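Local structure of putative polyprenyl synthetase (Streptomyces coelicolor, 3NF2) at residues E84-F89 against R153-G158; I163-R168 against C176-G181; Q221-L226 against D306-Q311. The protein probably catalyses head-to-tail condensation of isopentenyl diphosphate with an allylic diphosphate, as a metal-dependent prenyltransferase of the FPP/GGPP synthase family. All coordinates share one frame; numbering follows the deposited sequence. Where two conformers were deposited one is given.

Contact 1: E84-F89 against R153-G158; sequences ELVHNF and RSLIDG. With SO4 (sulfate ion), chain B.
Val86 opens the contact with methyl CG1, which lies 3.8 Å from CD1 of Leu155. With CG1 anti to the backbone N (chi1 168°), that branch is swung toward helix 139-165, and the leucine branch comes to it at a slant. Both side chains leave their backbones toward the other helix, yet a single methyl pair carries the encounter, and no hydrogen bond joins residues 84-89 to residues 153-158.

One residue on, His87 turns its CB away from helix 139-165, and its ring, also anti to the backbone N (chi1 170°), serves the sulfate. NE2 faces oxygen O3 of the ion at 3.4 Å, with the N-H directed at it at 150°; the oxygen sits at the ring edge, near the ring plane, and the bond is weak. The same sulfate is hydrogen-bonded by Arg58 NH2, Arg104 NH2 and the backbone N of Lys55, while Glu84 OE1 forms a salt bridge with Arg58 NE from the second shell. Such a set of N-H donors, mostly on basic side chains, is consistent with the isopentenyl diphosphate site of this family; the ion, probably from the crystallisation liquor, may mark the place of a phosphate. With an alanine here in place of the histidine, O3 would probably lose this weak donor and the sulfate would rest on its other three.

At Phe89, Ile156 CD1 meets the ring edge at CZ, 4.5 Å away and near the ring plane, a loose fit. The ring also stacks with Phe126 and meets His93 edge-to-face.

Helix 77-98 is thus joined to helix 139-165 by two apolar touches, with helix 115-134 packed against Leu85 and Val86, helix 173-198 against His87 and Ser154, and the second subunit reaching Phe89 and Ile156.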
loop_
_atom_site.group_PDB
_atom_site.type_symbol
_atom_site.label_atom_id
_atom_site.label_comp_id
_atom_site.label_asym_id
_atom_site.label_seq_id
_atom_site.Cartn_x
_atom_site.Cartn_y
_atom_site.Cartn_z
ATOM N N GLU A 84 -0.916 11.977 7.848
ATOM C CA GLU A 84 -2.206 11.502 8.319
ATOM C C GLU A 84 -2.765 10.388 7.447
ATOM O O GLU A 84 -3.411 9.465 7.946
ATOM C CB GLU A 84 -3.204 12.650 8.379
ATOM C CG GLU A 84 -2.996 13.604 9.543
ATOM C CD GLU A 84 -2.687 12.888 10.841
ATOM O OE1 GLU A 84 -1.495 12.846 11.213
ATOM O OE2 GLU A 84 -3.631 12.364 11.476
ATOM N N LEU A 85 -2.515 10.495 6.143
ATOM C CA LEU A 85 -2.976 9.514 5.173
ATOM C C LEU A 85 -2.276 8.172 5.358
ATOM O O LEU A 85 -2.941 7.131 5.396
ATOM C CB LEU A 85 -2.805 10.041 3.742
ATOM C CG LEU A 85 -3.843 11.072 3.289
ATOM C CD1 LEU A 85 -3.414 11.754 1.984
ATOM C CD2 LEU A 85 -5.242 10.469 3.151
ATOM N N VAL A 86 -0.945 8.214 5.493
ATOM C CA VAL A 86 -0.129 7.021 5.748
ATOM C C VAL A 86 -0.518 6.392 7.077
ATOM O O VAL A 86 -0.673 5.161 7.171
ATOM C CB VAL A 86 1.391 7.334 5.730
ATOM C CG1 VAL A 86 2.194 6.173 6.284
ATOM C CG2 VAL A 86 1.859 7.612 4.319
ATOM N N HIS A 87 -0.717 7.248 8.084
ATOM C CA HIS A 87 -1.207 6.813 9.390
ATOM C C HIS A 87 -2.482 5.999 9.269
ATOM O O HIS A 87 -2.584 4.925 9.849
ATOM C CB HIS A 87 -1.448 8.003 10.325
ATOM C CG HIS A 87 -2.178 7.645 11.581
ATOM N ND1 HIS A 87 -1.625 6.847 12.561
ATOM C CD2 HIS A 87 -3.416 7.973 12.018
ATOM C CE1 HIS A 87 -2.494 6.696 13.545
ATOM N NE2 HIS A 87 -3.587 7.376 13.246
ATOM N N ASN A 88 -3.440 6.506 8.501
ATOM C CA ASN A 88 -4.739 5.855 8.375
ATOM C C ASN A 88 -4.754 4.606 7.483
ATOM O O ASN A 88 -5.521 3.674 7.733
ATOM C CB ASN A 88 -5.796 6.869 7.963
ATOM C CG ASN A 88 -6.153 7.807 9.098
ATOM O OD1 ASN A 88 -6.960 7.469 9.975
ATOM N ND2 ASN A 88 -5.549 8.985 9.096
ATOM N N PHE A 89 -3.883 4.592 6.476
ATOM C CA PHE A 89 -3.581 3.395 5.679
ATOM C C PHE A 89 -3.081 2.294 6.592
ATOM O O PHE A 89 -3.494 1.140 6.484
ATOM C CB PHE A 89 -2.546 3.747 4.581
ATOM C CG PHE A 89 -1.409 2.743 4.418
ATOM C CD1 PHE A 89 -0.134 3.036 4.900
ATOM C CD2 PHE A 89 -1.599 1.536 3.736
ATOM C CE1 PHE A 89 0.933 2.131 4.745
ATOM C CE2 PHE A 89 -0.539 0.626 3.566
ATOM C CZ PHE A 89 0.726 0.922 4.078
ATOM N N ARG A 153 7.911 2.411 5.350
ATOM C CA ARG A 153 8.610 1.110 5.339
ATOM C C ARG A 153 8.803 0.638 6.771
ATOM O O ARG A 153 8.699 -0.563 7.075
ATOM C CB ARG A 153 9.974 1.187 4.635
ATOM C CG ARG A 153 9.923 1.594 3.154
ATOM C CD ARG A 153 10.870 0.813 2.241
ATOM N NE ARG A 153 12.212 0.637 2.798
ATOM C CZ ARG A 153 12.821 -0.540 2.953
ATOM N NH1 ARG A 153 12.222 -1.668 2.587
ATOM N NH2 ARG A 153 14.045 -0.588 3.469
ATOM N N SER A 154 9.047 1.606 7.653
ATOM C CA SER A 154 9.235 1.356 9.069
ATOM C C SER A 154 7.981 0.855 9.768
ATOM O O SER A 154 8.055 -0.113 10.503
ATOM C CB SER A 154 9.763 2.608 9.761
ATOM O OG SER A 154 11.135 2.782 9.471
ATOM N N LEU A 155 6.846 1.509 9.539
ATOM C CA LEU A 155 5.549 1.069 10.071
ATOM C C LEU A 155 5.184 -0.347 9.609
ATOM O O LEU A 155 4.594 -1.125 10.366
ATOM C CB LEU A 155 4.447 2.019 9.591
ATOM C CG LEU A 155 4.270 3.383 10.260
ATOM C CD1 LEU A 155 3.516 4.295 9.307
ATOM C CD2 LEU A 155 3.494 3.230 11.565
ATOM N N ILE A 156 5.506 -0.657 8.351
ATOM C CA ILE A 156 5.304 -1.999 7.801
ATOM C C ILE A 156 6.197 -2.996 8.554
ATOM O O ILE A 156 5.719 -4.066 8.967
ATOM C CB ILE A 156 5.546 -2.029 6.261
ATOM C CG1 ILE A 156 4.462 -1.227 5.532
ATOM C CG2 ILE A 156 5.563 -3.447 5.738
ATOM C CD1 ILE A 156 4.922 -0.657 4.197
ATOM N N ASP A 157 7.461 -2.611 8.778
ATOM C CA ASP A 157 8.414 -3.399 9.582
ATOM C C ASP A 157 7.888 -3.667 10.974
ATOM O O ASP A 157 7.990 -4.792 11.466
ATOM C CB ASP A 157 9.766 -2.695 9.726
ATOM C CG ASP A 157 10.608 -2.753 8.465
ATOM O OD1 ASP A 157 11.659 -2.069 8.435
ATOM O OD2 ASP A 157 10.221 -3.465 7.512
ATOM N N GLY A 158 7.318 -2.633 11.596
ATOM C CA GLY A 158 6.800 -2.729 12.955
ATOM C C GLY A 158 5.658 -3.709 13.052
ATOM O O GLY A 158 5.587 -4.492 13.995
HETATM S S SO4 B . -4.865 9.257 16.336
HETATM O O1 SO4 B . -4.927 10.124 15.159
HETATM O O2 SO4 B . -5.620 9.890 17.416
HETATM O O3 SO4 B . -5.445 7.955 15.990
HETATM O O4 SO4 B . -3.479 9.063 16.782
#

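Contact 2: I163-R168 against C176-G181; sequences ISYEHR and CLEMEG
The Tyr165 ring receives the sulfur of Met179 at its edge: SD is 4.1 Å from CD2 and lies near the ring plane, 77° off the ring normal as seen from the centroid. This is an edge-on Met-aromatic contact, and neither ring face takes part in it. One face of the His167 imidazole has CG of Glu166 3.9 Å above its plane, displaced toward the rim. A face of the Arg168 guanidinium has Tyr165 CD1 3.6 Å above it, also toward the rim, but this holds for one of two conformers and is doubtful.

Met179 reaches the ring because CG stands anti to the backbone N (chi1 178°) and the chain runs on extended until a bend at chi3. The two side chains slide past each other in opposite directions. At the far end of the ring, Tyr165 OH comes to 4.5 Å from Glu178 OE1, too long for a hydrogen bond, so the approach is only a peripheral one.

Tyr165 is also the first residue of a type I beta turn that ends at Arg168, closed by Arg168 N to Tyr165 O at 3.1 Å. Gln161 and Asp162 also touch Met179, and Ile163 packs on Leu120 of the second subunit.

The arrangement is that of a helical hairpin: successive helices 139-165 and 173-198, running in opposite directions within the all-alpha isoprenoid synthase fold, meet near their connection at the surface.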
loop_
_atom_site.group_PDB
_atom_site.type_symbol
_atom_site.label_atom_id
_atom_site.label_comp_id
_atom_site.label_asym_id
_atom_site.label_seq_id
_atom_site.Cartn_x
_atom_site.Cartn_y
_atom_site.Cartn_z
ATOM N N ILE A 163 3.315 -9.237 14.079
ATOM C CA ILE A 163 2.931 -10.567 13.595
ATOM C C ILE A 163 3.958 -11.666 13.970
ATOM O O ILE A 163 3.582 -12.753 14.406
ATOM C CB ILE A 163 2.658 -10.544 12.061
ATOM C CG1 ILE A 163 1.519 -9.574 11.742
ATOM C CG2 ILE A 163 2.321 -11.940 11.531
ATOM C CD1 ILE A 163 1.371 -9.252 10.268
ATOM N N SER A 164 5.243 -11.354 13.822
ATOM C CA SER A 164 6.333 -12.275 14.139
ATOM C C SER A 164 6.403 -12.672 15.618
ATOM O O SER A 164 6.917 -13.741 15.941
ATOM C CB SER A 164 7.670 -11.665 13.708
ATOM O OG SER A 164 8.722 -12.593 13.831
ATOM N N TYR A 165 5.880 -11.822 16.502
ATOM C CA TYR A 165 5.912 -12.084 17.948
ATOM C C TYR A 165 4.576 -12.530 18.540
ATOM O O TYR A 165 4.497 -12.812 19.732
ATOM C CB TYR A 165 6.414 -10.864 18.747
ATOM C CG TYR A 165 7.754 -10.275 18.319
ATOM C CD1 TYR A 165 8.821 -11.089 17.948
ATOM C CD2 TYR A 165 7.958 -8.896 18.338
ATOM C CE1 TYR A 165 10.045 -10.549 17.568
ATOM C CE2 TYR A 165 9.173 -8.341 17.959
ATOM C CZ TYR A 165 10.215 -9.165 17.572
ATOM O OH TYR A 165 11.424 -8.602 17.200
ATOM N N GLU A 166 3.537 -12.612 17.717
ATOM C CA GLU A 166 2.166 -12.780 18.222
ATOM C C GLU A 166 1.868 -14.089 18.978
ATOM O O GLU A 166 0.904 -14.147 19.747
ATOM C CB GLU A 166 1.127 -12.522 17.115
ATOM C CG GLU A 166 0.940 -13.652 16.108
ATOM C CD GLU A 166 0.135 -13.231 14.877
ATOM O OE1 GLU A 166 -0.055 -14.080 13.974
ATOM O OE2 GLU A 166 -0.309 -12.059 14.806
ATOM N N HIS A 167 2.690 -15.118 18.774
ATOM C CA HIS A 167 2.527 -16.378 19.506
ATOM C C HIS A 167 3.603 -16.612 20.573
ATOM O O HIS A 167 3.507 -17.571 21.352
ATOM C CB HIS A 167 2.453 -17.573 18.541
ATOM C CG HIS A 167 1.170 -17.647 17.773
ATOM N ND1 HIS A 167 1.121 -17.592 16.395
ATOM C CD2 HIS A 167 -0.115 -17.754 18.191
ATOM C CE1 HIS A 167 -0.136 -17.670 15.998
ATOM N NE2 HIS A 167 -0.906 -17.767 17.068
ATOM N N ARG A 168 4.611 -15.735 20.598
ATOM C CA ARG A 168 5.711 -15.792 21.564
ATOM C C ARG A 168 5.178 -15.617 22.980
ATOM O O ARG A 168 4.310 -14.777 23.207
ATOM C CB ARG A 168 6.717 -14.673 21.289
ATOM C CG ARG A 168 7.550 -14.815 20.030
ATOM C CD ARG A 168 8.934 -15.318 20.366
ATOM N NE ARG A 168 9.963 -14.611 19.612
ATOM C CZ ARG A 168 10.810 -13.738 20.145
ATOM N NH1 ARG A 168 10.762 -13.473 21.443
ATOM N NH2 ARG A 168 11.713 -13.140 19.381
ATOM N N CYS A 176 10.895 -5.074 21.877
ATOM C CA CYS A 176 9.748 -4.206 22.079
ATOM C C CYS A 176 10.089 -2.768 21.687
ATOM O O CYS A 176 9.276 -2.087 21.063
ATOM C CB CYS A 176 9.296 -4.269 23.531
ATOM S SG CYS A 176 7.707 -3.518 23.846
ATOM N N LEU A 177 11.302 -2.336 22.033
ATOM C CA LEU A 177 11.764 -0.982 21.766
ATOM C C LEU A 177 11.864 -0.716 20.286
ATOM O O LEU A 177 11.355 0.302 19.812
ATOM C CB LEU A 177 13.117 -0.708 22.436
ATOM C CG LEU A 177 13.118 -0.443 23.947
ATOM C CD1 LEU A 177 14.546 -0.246 24.471
ATOM C CD2 LEU A 177 12.237 0.747 24.314
ATOM N N GLU A 178 12.500 -1.624 19.546
ATOM C CA GLU A 178 12.617 -1.416 18.107
ATOM C C GLU A 178 11.268 -1.520 17.388
ATOM O O GLU A 178 11.041 -0.808 16.415
ATOM C CB GLU A 178 13.713 -2.284 17.463
ATOM C CG GLU A 178 13.369 -3.738 17.267
ATOM C CD GLU A 178 14.128 -4.385 16.109
ATOM O OE1 GLU A 178 14.585 -5.537 16.272
ATOM O OE2 GLU A 178 14.270 -3.746 15.040
ATOM N N MET A 179 10.370 -2.367 17.894
ATOM C CA MET A 179 9.001 -2.441 17.378
ATOM C C MET A 179 8.245 -1.134 17.615
ATOM O O MET A 179 7.587 -0.606 16.714
ATOM C CB MET A 179 8.232 -3.619 17.996
ATOM C CG MET A 179 6.781 -3.726 17.538
ATOM S SD MET A 179 6.023 -5.339 17.903
ATOM C CE MET A 179 5.303 -5.006 19.510
ATOM N N GLU A 180 8.348 -0.611 18.830
ATOM C CA GLU A 180 7.642 0.619 19.172
ATOM C C GLU A 180 8.213 1.825 18.445
ATOM O O GLU A 180 7.476 2.742 18.112
ATOM C CB GLU A 180 7.594 0.824 20.693
ATOM C CG GLU A 180 6.569 -0.117 21.338
ATOM C CD GLU A 180 6.345 0.146 22.807
ATOM O OE1 GLU A 180 5.512 -0.563 23.395
ATOM O OE2 GLU A 180 6.978 1.060 23.371
ATOM N N GLY A 181 9.518 1.784 18.171
ATOM C CA GLY A 181 10.187 2.788 17.359
ATOM C C GLY A 181 9.687 2.755 15.933
ATOM O O GLY A 181 9.500 3.793 15.313
#

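Contact 3: Q221-L226 against D306-Q311; sequences QAVDDL and DEARRQ
Val223 holds CG1 anti to the backbone N (chi1 168°), which leaves CG2 beside that nitrogen and brings it to 3.9 Å from CB of Ala308. Its segment carries the sequence QAVDD, consistent with the second aspartate-rich region of trans-prenyltransferases, on helix 203-230 of the all-alpha isoprenoid synthase fold.

Ala308 is the shared partner. Its methyl also meets CB of Ala222 at 4.0 Å, each alanine directing its methyl across the interface. With only methyls between them the backbones come close: the CA atoms of Ala222 and Ala308 are 5.4 Å apart, and the helices run in opposite directions. All three touching residues are buried, and the atoms that meet most closely are all methyl carbons, with no hydrogen bond from one helix segment to the other. Thr304 extends the packing on Ala222, while Val340 and Val341 lie against Val223, so the end of the modelled chain closes over this side.

Several polar side chains of both segments bond away from this interface. On helix 300-319, Arg309 NH1 forms a salt bridge one turn back with Asp306 OD1, at 3.2 Å and nearly in line with the C-O bond. Gln311 OE1 is hydrogen-bonded to His215 ND1.

On the other helix, Gln221 and Asp225, turned from the alanine interface, are linked to each other. Asp225 OD2 is bound by the backbone N of Leu251, and Gln221 OE1 is hydrogen-bonded to Thr184 OG1. Gln221 NE2 gives a nearly straight bond (163°) to Asp225 OD1 at 3.1 Å, within the plane of its own amide but arriving from above the carboxylate plane, 39° out of it.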
loop_
_atom_site.group_PDB
_atom_site.type_symbol
_atom_site.label_atom_id
_atom_site.label_comp_id
_atom_site.label_asym_id
_atom_site.label_seq_id
_atom_site.Cartn_x
_atom_site.Cartn_y
_atom_site.Cartn_z
ATOM N N GLN A 221 4.897 6.539 23.206
ATOM C CA GLN A 221 4.441 5.155 23.271
ATOM C C GLN A 221 4.624 4.524 24.654
ATOM O O GLN A 221 3.773 3.739 25.098
ATOM C CB GLN A 221 5.081 4.286 22.182
ATOM C CG GLN A 221 4.346 2.938 21.990
ATOM C CD GLN A 221 2.903 3.114 21.629
ATOM O OE1 GLN A 221 2.575 3.821 20.672
ATOM N NE2 GLN A 221 2.013 2.484 22.400
ATOM N N ALA A 222 5.712 4.881 25.333
ATOM C CA ALA A 222 5.917 4.486 26.736
ATOM C C ALA A 222 4.788 4.982 27.645
ATOM O O ALA A 222 4.263 4.220 28.468
ATOM C CB ALA A 222 7.269 4.970 27.239
ATOM N N VAL A 223 4.392 6.243 27.468
ATOM C CA VAL A 223 3.275 6.820 28.228
ATOM C C VAL A 223 1.945 6.176 27.832
ATOM O O VAL A 223 1.105 5.892 28.702
ATOM C CB VAL A 223 3.228 8.377 28.102
ATOM C CG1 VAL A 223 1.921 8.944 28.632
ATOM C CG2 VAL A 223 4.399 9.001 28.851
ATOM N N ASP A 224 1.763 5.939 26.530
ATOM C CA ASP A 224 0.612 5.180 26.015
ATOM C C ASP A 224 0.504 3.784 26.626
ATOM O O ASP A 224 -0.578 3.334 26.986
ATOM C CB ASP A 224 0.687 5.040 24.494
ATOM C CG ASP A 224 -0.423 5.771 23.783
ATOM O OD1 ASP A 224 -1.591 5.668 24.215
ATOM O OD2 ASP A 224 -0.127 6.430 22.767
ATOM N N ASP A 225 1.641 3.118 26.759
ATOM C CA ASP A 225 1.702 1.827 27.438
ATOM C C ASP A 225 1.362 1.898 28.928
ATOM O O ASP A 225 0.755 0.971 29.468
ATOM C CB ASP A 225 3.082 1.207 27.257
ATOM C CG ASP A 225 3.346 0.791 25.833
ATOM O OD1 ASP A 225 2.414 0.873 25.000
ATOM O OD2 ASP A 225 4.495 0.394 25.550
ATOM N N LEU A 226 1.768 2.977 29.595
ATOM C CA LEU A 226 1.389 3.167 31.002
ATOM C C LEU A 226 -0.102 3.414 31.139
ATOM O O LEU A 226 -0.739 2.855 32.031
ATOM C CB LEU A 226 2.176 4.301 31.657
ATOM C CG LEU A 226 3.672 4.090 31.913
ATOM C CD1 LEU A 226 4.331 5.422 32.220
ATOM C CD2 LEU A 226 3.935 3.072 33.034
ATOM N N ASP A 306 10.540 5.720 33.673
ATOM C CA ASP A 306 11.930 6.148 33.486
ATOM C C ASP A 306 12.350 6.172 32.022
ATOM O O ASP A 306 13.152 7.019 31.621
ATOM C CB ASP A 306 12.895 5.258 34.267
ATOM C CG ASP A 306 12.676 5.328 35.768
ATOM O OD1 ASP A 306 11.937 6.226 36.231
ATOM O OD2 ASP A 306 13.250 4.476 36.484
ATOM N N GLU A 307 11.826 5.234 31.233
ATOM C CA GLU A 307 12.080 5.242 29.794
ATOM C C GLU A 307 11.438 6.435 29.114
ATOM O O GLU A 307 12.072 7.066 28.281
ATOM C CB GLU A 307 11.637 3.950 29.121
ATOM C CG GLU A 307 12.819 3.097 28.753
ATOM C CD GLU A 307 13.510 3.512 27.467
ATOM O OE1 GLU A 307 12.811 3.848 26.495
ATOM O OE2 GLU A 307 14.760 3.478 27.428
ATOM N N ALA A 308 10.191 6.729 29.492
ATOM C CA ALA A 308 9.469 7.899 29.002
ATOM C C ALA A 308 10.273 9.164 29.258
ATOM O O ALA A 308 10.529 9.931 28.335
ATOM C CB ALA A 308 8.088 7.994 29.656
ATOM N N ARG A 309 10.684 9.349 30.515
ATOM C CA ARG A 309 11.515 10.481 30.945
ATOM C C ARG A 309 12.836 10.553 30.185
ATOM O O ARG A 309 13.217 11.620 29.713
ATOM C CB ARG A 309 11.739 10.426 32.462
ATOM C CG ARG A 309 12.963 11.186 32.997
ATOM C CD ARG A 309 12.848 11.495 34.495
ATOM N NE ARG A 309 12.389 10.353 35.293
ATOM C CZ ARG A 309 11.235 10.308 35.962
ATOM N NH1 ARG A 309 10.913 9.219 36.650
ATOM N NH2 ARG A 309 10.401 11.345 35.947
ATOM N N ARG A 310 13.510 9.416 30.039
ATOM C CA ARG A 310 14.766 9.365 29.293
ATOM C C ARG A 310 14.575 9.799 27.841
ATOM O O ARG A 310 15.349 10.608 27.336
ATOM C CB ARG A 310 15.396 7.965 29.343
ATOM C CG ARG A 310 16.860 7.914 28.867
ATOM C CD ARG A 310 17.207 6.569 28.212
ATOM N NE ARG A 310 18.588 6.538 27.713
ATOM C CZ ARG A 310 19.003 5.861 26.639
ATOM N NH1 ARG A 310 18.154 5.143 25.909
ATOM N NH2 ARG A 310 20.280 5.909 26.283
ATOM N N GLN A 311 13.538 9.270 27.190
ATOM C CA GLN A 311 13.296 9.523 25.767
ATOM C C GLN A 311 12.900 10.975 25.483
ATOM O O GLN A 311 13.338 11.555 24.489
ATOM C CB GLN A 311 12.252 8.552 25.213
ATOM C CG GLN A 311 12.756 7.128 25.083
ATOM C CD GLN A 311 13.815 7.008 24.010
ATOM O OE1 GLN A 311 13.798 7.747 23.028
ATOM N NE2 GLN A 311 14.750 6.080 24.192
#

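Contacts 1 and 2 share helix 139-165; their centres are 15 Å apart, and Gly158 O of the first lies 3.8 Å from Met179 CG of the second. Contacts 2 and 3 use successive helices, 173-198 and 203-230, with centres 17 Å apart. There Glu180 OE1 stands 2.6 Å from Asp225 OD2, two like charges close together, and Leu177 CD2 packs 3.8 Å from Glu307 OE1. Contacts 1 and 3 do not touch, their nearest atoms being about 9 Å apart. A sulfate lies beside His87, tying contact 1 to the probable isopentenyl diphosphate site; another bound sulfate is about 6 Å from the Met179 side chain. Contact 3 probably includes part of the second aspartate-rich region.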